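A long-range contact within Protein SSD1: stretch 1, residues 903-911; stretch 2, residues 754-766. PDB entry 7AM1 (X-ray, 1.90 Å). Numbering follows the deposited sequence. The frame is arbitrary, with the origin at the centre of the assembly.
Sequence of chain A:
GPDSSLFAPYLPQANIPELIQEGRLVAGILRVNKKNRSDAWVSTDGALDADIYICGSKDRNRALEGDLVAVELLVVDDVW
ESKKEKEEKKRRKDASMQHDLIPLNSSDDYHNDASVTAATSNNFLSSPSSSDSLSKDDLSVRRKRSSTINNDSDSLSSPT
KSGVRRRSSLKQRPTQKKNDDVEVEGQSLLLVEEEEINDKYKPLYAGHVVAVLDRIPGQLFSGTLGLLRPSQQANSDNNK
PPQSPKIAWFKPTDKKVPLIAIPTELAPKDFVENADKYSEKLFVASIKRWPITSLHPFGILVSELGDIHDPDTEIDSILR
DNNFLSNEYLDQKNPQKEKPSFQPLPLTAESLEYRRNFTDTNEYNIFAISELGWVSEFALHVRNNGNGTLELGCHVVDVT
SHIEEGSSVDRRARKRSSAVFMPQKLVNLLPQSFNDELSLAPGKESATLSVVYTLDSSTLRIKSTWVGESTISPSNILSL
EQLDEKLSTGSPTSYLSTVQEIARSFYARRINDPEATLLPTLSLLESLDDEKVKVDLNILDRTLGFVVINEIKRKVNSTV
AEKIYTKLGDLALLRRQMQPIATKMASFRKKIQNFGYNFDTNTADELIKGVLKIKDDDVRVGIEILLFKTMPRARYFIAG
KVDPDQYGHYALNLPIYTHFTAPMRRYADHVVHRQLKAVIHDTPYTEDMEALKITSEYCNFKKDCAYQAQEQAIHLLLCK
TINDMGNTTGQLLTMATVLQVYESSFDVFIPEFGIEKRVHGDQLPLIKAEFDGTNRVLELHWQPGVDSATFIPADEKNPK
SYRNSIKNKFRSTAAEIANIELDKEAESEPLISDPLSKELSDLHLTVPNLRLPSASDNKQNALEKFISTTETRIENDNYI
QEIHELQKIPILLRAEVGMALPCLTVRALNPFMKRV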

ATOM      1  N   CYS A 903       7.716  14.499   7.020  1.00 33.49           N
ATOM      2  CA  CYS A 903       8.802  13.576   6.717  1.00 34.67           C
ATOM      3  C   CYS A 903       9.246  12.903   8.005  1.00 34.87           C
ATOM      4  O   CYS A 903       9.745  13.569   8.917  1.00 33.90           O
ATOM      5  CB  CYS A 903       9.972  14.322   6.073  1.00 36.23           C
ATOM      6  SG  CYS A 903       9.523  15.186   4.553  1.00 36.44           S
ATOM      7  N   LEU A 904       9.099  11.585   8.065  1.00 34.02           N
ATOM      8  CA  LEU A 904       9.630  10.825   9.183  1.00 33.98           C
ATOM      9  C   LEU A 904      11.137  10.708   9.037  1.00 33.43           C
ATOM     10  O   LEU A 904      11.648  10.432   7.948  1.00 33.56           O
ATOM     11  CB  LEU A 904       9.004   9.436   9.240  1.00 34.39           C
ATOM     12  CG  LEU A 904       7.493   9.411   9.441  1.00 35.96           C
ATOM     13  CD1 LEU A 904       6.934   8.021   9.115  1.00 36.15           C
ATOM     14  CD2 LEU A 904       7.160   9.821  10.872  1.00 37.76           C
ATOM     15  N   THR A 905      11.847  10.921  10.139  1.00 31.50           N
ATOM     16  CA  THR A 905      13.296  10.826  10.145  1.00 32.83           C
ATOM     17  C   THR A 905      13.726  10.098  11.408  1.00 32.14           C
ATOM     18  O   THR A 905      13.067  10.184  12.449  1.00 33.62           O
ATOM     19  CB  THR A 905      13.973  12.208  10.088  1.00 35.10           C
ATOM     20  OG1 THR A 905      13.578  12.985  11.228  1.00 36.10           O
ATOM     21  CG2 THR A 905      13.600  12.958   8.813  1.00 36.19           C
ATOM     22  N   VAL A 906      14.846   9.392  11.311  1.00 32.75           N
ATOM     23  CA  VAL A 906      15.378   8.626  12.428  1.00 34.24           C
ATOM     24  C   VAL A 906      16.863   8.919  12.579  1.00 35.22           C
ATOM     25  O   VAL A 906      17.570   9.186  11.602  1.00 35.76           O
ATOM     26  CB  VAL A 906      15.156   7.106  12.252  1.00 33.97           C
ATOM     27  CG1 VAL A 906      13.691   6.772  12.388  1.00 33.47           C
ATOM     28  CG2 VAL A 906      15.707   6.637  10.913  1.00 34.14           C
ATOM     29  N   ARG A 907      17.326   8.868  13.826  1.00 34.84           N
ATOM     30  CA  ARG A 907      18.731   9.013  14.167  1.00 35.76           C
ATOM     31  C   ARG A 907      19.086   8.008  15.251  1.00 35.93           C
ATOM     32  O   ARG A 907      18.267   7.712  16.127  1.00 36.73           O
ATOM     33  CB  ARG A 907      19.051  10.434  14.644  1.00 38.02           C
ATOM     34  CG  ARG A 907      18.800  11.503  13.600  1.00 41.05           C
ATOM     35  CD  ARG A 907      18.704  12.878  14.225  1.00 46.48           C
ATOM     36  NE  ARG A 907      19.242  13.894  13.328  1.00 52.76           N
ATOM     37  CZ  ARG A 907      19.604  15.117  13.703  1.00 58.53           C
ATOM     38  NH1 ARG A 907      19.493  15.499  14.973  1.00 60.08           N
ATOM     39  NH2 ARG A 907      20.091  15.957  12.801  1.00 60.67           N
ATOM     40  N   ALA A 908      20.305   7.481  15.182  1.00 36.68           N
ATOM     41  CA  ALA A 908      20.817   6.649  16.258  1.00 38.03           C
ATOM     42  C   ALA A 908      21.175   7.509  17.459  1.00 38.38           C
ATOM     43  O   ALA A 908      21.737   8.599  17.322  1.00 36.28           O
ATOM     44  CB  ALA A 908      22.052   5.868  15.807  1.00 39.25           C
ATOM     45  N   LEU A 909      20.828   7.008  18.641  1.00 40.42           N
ATOM     46  CA  LEU A 909      21.284   7.598  19.890  1.00 41.33           C
ATOM     47  C   LEU A 909      22.799   7.460  19.981  1.00 41.51           C
ATOM     48  O   LEU A 909      23.357   6.407  19.664  1.00 42.19           O
ATOM     49  CB  LEU A 909      20.604   6.891  21.065  1.00 41.90           C
ATOM     50  CG  LEU A 909      20.838   7.416  22.482  1.00 44.00           C
ATOM     51  CD1 LEU A 909      20.147   8.754  22.672  1.00 44.56           C
ATOM     52  CD2 LEU A 909      20.363   6.412  23.531  1.00 44.39           C
ATOM     53  N   ASN A 910      23.468   8.536  20.372  1.00 40.17           N
ATOM     54  CA  ASN A 910      24.906   8.468  20.600  1.00 40.76           C
ATOM     55  C   ASN A 910      25.178   7.747  21.914  1.00 41.40           C
ATOM     56  O   ASN A 910      24.924   8.303  22.992  1.00 40.38           O
ATOM     57  CB  ASN A 910      25.520   9.870  20.623  1.00 41.59           C
ATOM     58  CG  ASN A 910      27.035   9.844  20.749  1.00 43.20           C
ATOM     59  OD1 ASN A 910      27.629   8.809  21.049  1.00 44.15           O
ATOM     60  ND2 ASN A 910      27.667  10.991  20.534  1.00 43.01           N
ATOM     61  N   PRO A 911      25.725   6.528  21.881  1.00 44.14           N
ATOM     62  CA  PRO A 911      25.984   5.823  23.143  1.00 46.44           C
ATOM     63  C   PRO A 911      27.119   6.431  23.942  1.00 47.13           C
ATOM     64  O   PRO A 911      27.283   6.067  25.114  1.00 48.54           O
ATOM     65  CB  PRO A 911      26.313   4.396  22.689  1.00 48.60           C
ATOM     66  CG  PRO A 911      26.873   4.556  21.335  1.00 48.75           C
ATOM     67  CD  PRO A 911      26.208   5.764  20.716  1.00 46.28           C
TER
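Stretch 2, residues 754-766: GIEKRVHGDQLPL

How does stretch 2 lie on stretch 1? Residues 755-760 form a strand that runs in the same general sense as strand 903-908, the two N-to-C directions differing by 49° (signed crossing angle -49°) and the axes approaching to 5.9 Å. No direct hydrogen bond joins the two stretches. Beyond its strand, stretch 2 makes a 3-10 turn at 761-763, with Gln763 N bonded to His760 O at 3.0 Å, and then continues past Leu764 and Pro765.

What meets the first half of strand 903-908? Leu904 points toward stretch 2, its CD1 4.1 Å from Ile755 CG2 and its CB 3.7 Å from Lys757 CE. The lysine thus offers its aliphatic chain to the leucine, while its NZ donates to Glu756 O at 2.8 Å. Thr905 points away, as the alternation of a strand leads one to expect.

Why is Val906 central? It has the largest area covered by the other stretch, and its CG2 lies 3.6 Å from Lys757 CB, 3.5 Å from Arg758 O and 3.7 Å from Val759 CG2. Water serves the backbone here: water 1 accepts from Val906 N at 2.9 Å and lies 2.6 Å from Arg758 O, and water 2 donates to Val906 O and Gln763 OE1, both at 2.8 Å, while accepting from His760 N at 2.9 Å.

How does the contact continue to the end of stretch 1? Arg907 and Val759 have their CA atoms 5.4 Å apart. Arg907 CB packs 3.9 Å from Leu764 CD2, and Gln763 O lies over one face of the guanidinium, 3.7 Å from Arg907 NH2. Ala908 CB sits 4.3 Å from Val759 CG1 and 4.2 Å from Leu764 CD1; in this apolar setting Ala908 N finds no polar partner. Leu909 turns away, and Asn910 ND2 reaches within 4.3 Å of Pro765 CG.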

ATOM      1  N   GLY A 754       4.840   0.322  12.523  1.00 38.02           N
ATOM      2  CA  GLY A 754       4.717  -0.109  11.140  1.00 35.68           C
ATOM      3  C   GLY A 754       5.452   0.783  10.165  1.00 35.57           C
ATOM      4  O   GLY A 754       4.920   1.097   9.092  1.00 35.20           O
ATOM      5  N   ILE A 755       6.669   1.207  10.514  1.00 34.23           N
ATOM      6  CA  ILE A 755       7.476   2.035   9.632  1.00 34.09           C
ATOM      7  C   ILE A 755       8.877   1.454   9.517  1.00 33.00           C
ATOM      8  O   ILE A 755       9.359   0.722  10.386  1.00 33.87           O
ATOM      9  CB  ILE A 755       7.550   3.510  10.098  1.00 35.07           C
ATOM     10  CG1 ILE A 755       8.181   3.611  11.492  1.00 36.47           C
ATOM     11  CG2 ILE A 755       6.166   4.145  10.045  1.00 34.97           C
ATOM     12  CD1 ILE A 755       8.355   5.046  11.987  1.00 37.16           C
ATOM     13  N   GLU A 756       9.517   1.792   8.406  1.00 32.66           N
ATOM     14  CA  GLU A 756      10.888   1.415   8.101  1.00 34.25           C
ATOM     15  C   GLU A 756      11.577   2.674   7.595  1.00 34.66           C
ATOM     16  O   GLU A 756      11.071   3.323   6.674  1.00 34.65           O
ATOM     17  CB  GLU A 756      10.937   0.301   7.051  1.00 35.13           C
ATOM     18  CG  GLU A 756      12.340  -0.079   6.599  1.00 37.53           C
ATOM     19  CD  GLU A 756      12.366  -0.777   5.249  1.00 40.48           C
ATOM     20  OE1 GLU A 756      11.405  -0.627   4.461  1.00 40.99           O
ATOM     21  OE2 GLU A 756      13.357  -1.488   4.980  1.00 42.10           O
ATOM     22  N   LYS A 757      12.699   3.037   8.212  1.00 34.60           N
ATOM     23  CA  LYS A 757      13.379   4.285   7.897  1.00 34.37           C
ATOM     24  C   LYS A 757      14.885   4.069   7.946  1.00 36.71           C
ATOM     25  O   LYS A 757      15.374   3.044   8.426  1.00 38.61           O
ATOM     26  CB  LYS A 757      12.961   5.405   8.857  1.00 31.83           C
ATOM     27  CG  LYS A 757      11.506   5.818   8.715  1.00 29.93           C
ATOM     28  CD  LYS A 757      11.297   6.702   7.498  1.00 28.97           C
ATOM     29  CE  LYS A 757       9.869   6.614   6.971  1.00 29.45           C
ATOM     30  NZ  LYS A 757       9.745   5.600   5.882  1.00 30.70           N
ATOM     31  N   ARG A 758      15.623   5.063   7.460  1.00 36.00           N
ATOM     32  CA  ARG A 758      17.059   4.943   7.254  1.00 36.78           C
ATOM     33  C   ARG A 758      17.819   5.953   8.101  1.00 37.00           C
ATOM     34  O   ARG A 758      17.551   7.158   8.034  1.00 34.98           O
ATOM     35  CB  ARG A 758      17.397   5.140   5.774  1.00 37.73           C
ATOM     36  CG  ARG A 758      18.883   5.123   5.457  1.00 37.81           C
ATOM     37  CD  ARG A 758      19.111   4.935   3.967  1.00 37.82           C
ATOM     38  NE  ARG A 758      18.564   3.654   3.524  1.00 37.28           N
ATOM     39  CZ  ARG A 758      18.261   3.352   2.267  1.00 36.77           C
ATOM     40  NH1 ARG A 758      18.448   4.240   1.299  1.00 38.40           N
ATOM     41  NH2 ARG A 758      17.771   2.156   1.982  1.00 34.90           N
ATOM     42  N   VAL A 759      18.774   5.454   8.882  1.00 38.10           N
ATOM     43  CA  VAL A 759      19.711   6.294   9.618  1.00 37.42           C
ATOM     44  C   VAL A 759      20.877   6.628   8.698  1.00 37.55           C
ATOM     45  O   VAL A 759      21.503   5.728   8.122  1.00 37.65           O
ATOM     46  CB  VAL A 759      20.201   5.589  10.893  1.00 37.11           C
ATOM     47  CG1 VAL A 759      21.246   6.447  11.604  1.00 35.62           C
ATOM     48  CG2 VAL A 759      19.027   5.276  11.820  1.00 36.67           C
ATOM     49  N   HIS A 760      21.158   7.918   8.542  1.00 36.57           N
ATOM     50  CA  HIS A 760      22.232   8.391   7.679  1.00 38.17           C
ATOM     51  C   HIS A 760      23.425   8.841   8.512  1.00 38.04           C
ATOM     52  O   HIS A 760      23.273   9.635   9.448  1.00 37.50           O
ATOM     53  CB  HIS A 760      21.742   9.539   6.798  1.00 39.73           C
ATOM     54  CG  HIS A 760      20.672   9.136   5.838  1.00 40.03           C
ATOM     55  ND1 HIS A 760      20.949   8.565   4.614  1.00 40.24           N
ATOM     56  CD2 HIS A 760      19.322   9.189   5.933  1.00 39.87           C
ATOM     57  CE1 HIS A 760      19.816   8.300   3.990  1.00 40.32           C
ATOM     58  NE2 HIS A 760      18.815   8.668   4.768  1.00 39.82           N
ATOM     59  N   GLY A 761      24.611   8.341   8.161  1.00 38.75           N
ATOM     60  CA  GLY A 761      25.807   8.720   8.893  1.00 39.98           C
ATOM     61  C   GLY A 761      26.066  10.214   8.854  1.00 39.82           C
ATOM     62  O   GLY A 761      26.539  10.796   9.834  1.00 40.47           O
ATOM     63  N   ASP A 762      25.760  10.857   7.726  1.00 38.45           N
ATOM     64  CA  ASP A 762      26.011  12.285   7.578  1.00 39.63           C
ATOM     65  C   ASP A 762      25.002  13.146   8.327  1.00 39.61           C
ATOM     66  O   ASP A 762      25.009  14.367   8.160  1.00 39.61           O
ATOM     67  CB  ASP A 762      26.034  12.673   6.097  1.00 40.52           C
ATOM     68  CG  ASP A 762      24.699  12.470   5.413  1.00 40.59           C
ATOM     69  OD1 ASP A 762      23.684  12.274   6.115  1.00 40.00           O
ATOM     70  OD2 ASP A 762      24.672  12.503   4.163  1.00 41.11           O
ATOM     71  N   GLN A 763      24.119  12.545   9.121  1.00 40.73           N
ATOM     72  CA  GLN A 763      23.250  13.301  10.016  1.00 40.30           C
ATOM     73  C   GLN A 763      23.548  12.984  11.474  1.00 39.07           C
ATOM     74  O   GLN A 763      22.821  13.446  12.364  1.00 39.63           O
ATOM     75  CB  GLN A 763      21.784  13.037   9.676  1.00 41.64           C
ATOM     76  CG  GLN A 763      21.394  13.652   8.336  1.00 45.39           C
ATOM     77  CD  GLN A 763      19.958  13.385   7.952  1.00 48.97           C
ATOM     78  OE1 GLN A 763      19.475  12.256   8.056  1.00 49.64           O
ATOM     79  NE2 GLN A 763      19.266  14.423   7.492  1.00 50.69           N
ATOM     80  N   LEU A 764      24.617  12.238  11.739  1.00 42.18           N
ATOM     81  CA  LEU A 764      25.039  11.884  13.079  1.00 41.10           C
ATOM     82  C   LEU A 764      26.373  12.548  13.414  1.00 40.35           C
ATOM     83  O   LEU A 764      27.211  12.756  12.531  1.00 39.56           O
ATOM     84  CB  LEU A 764      25.182  10.362  13.211  1.00 39.81           C
ATOM     85  CG  LEU A 764      23.924   9.554  12.884  1.00 39.13           C
ATOM     86  CD1 LEU A 764      24.205   8.058  12.933  1.00 37.70           C
ATOM     87  CD2 LEU A 764      22.793   9.926  13.835  1.00 39.87           C
ATOM     88  N   PRO A 765      26.604  12.893  14.687  1.00 43.50           N
ATOM     89  CA  PRO A 765      27.894  13.490  15.067  1.00 43.76           C
ATOM     90  C   PRO A 765      29.011  12.460  15.089  1.00 44.29           C
ATOM     91  O   PRO A 765      29.378  11.948  16.153  1.00 44.68           O
ATOM     92  CB  PRO A 765      27.620  14.056  16.466  1.00 44.16           C
ATOM     93  CG  PRO A 765      26.550  13.143  17.019  1.00 43.85           C
ATOM     94  CD  PRO A 765      25.680  12.784  15.833  1.00 43.47           C
ATOM     95  N   LEU A 766      29.564  12.163  13.918  1.00 43.91           N
ATOM     96  CA  LEU A 766      30.573  11.129  13.761  1.00 43.96           C
ATOM     97  C   LEU A 766      31.924  11.734  13.406  1.00 46.37           C
ATOM     98  O   LEU A 766      32.019  12.846  12.879  1.00 46.74           O
ATOM     99  CB  LEU A 766      30.169  10.136  12.667  1.00 41.61           C
ATOM    100  CG  LEU A 766      28.827   9.425  12.824  1.00 39.71           C
ATOM    101  CD1 LEU A 766      28.571   8.518  11.627  1.00 38.83           C
ATOM    102  CD2 LEU A 766      28.784   8.631  14.120  1.00 39.67           C
TER
HETATM  103  O   HOH W   1      16.077   9.266   8.638  1.00 32.92           O
HETATM  104  O   HOH W   2      19.471   9.996   9.716  1.00 40.11           O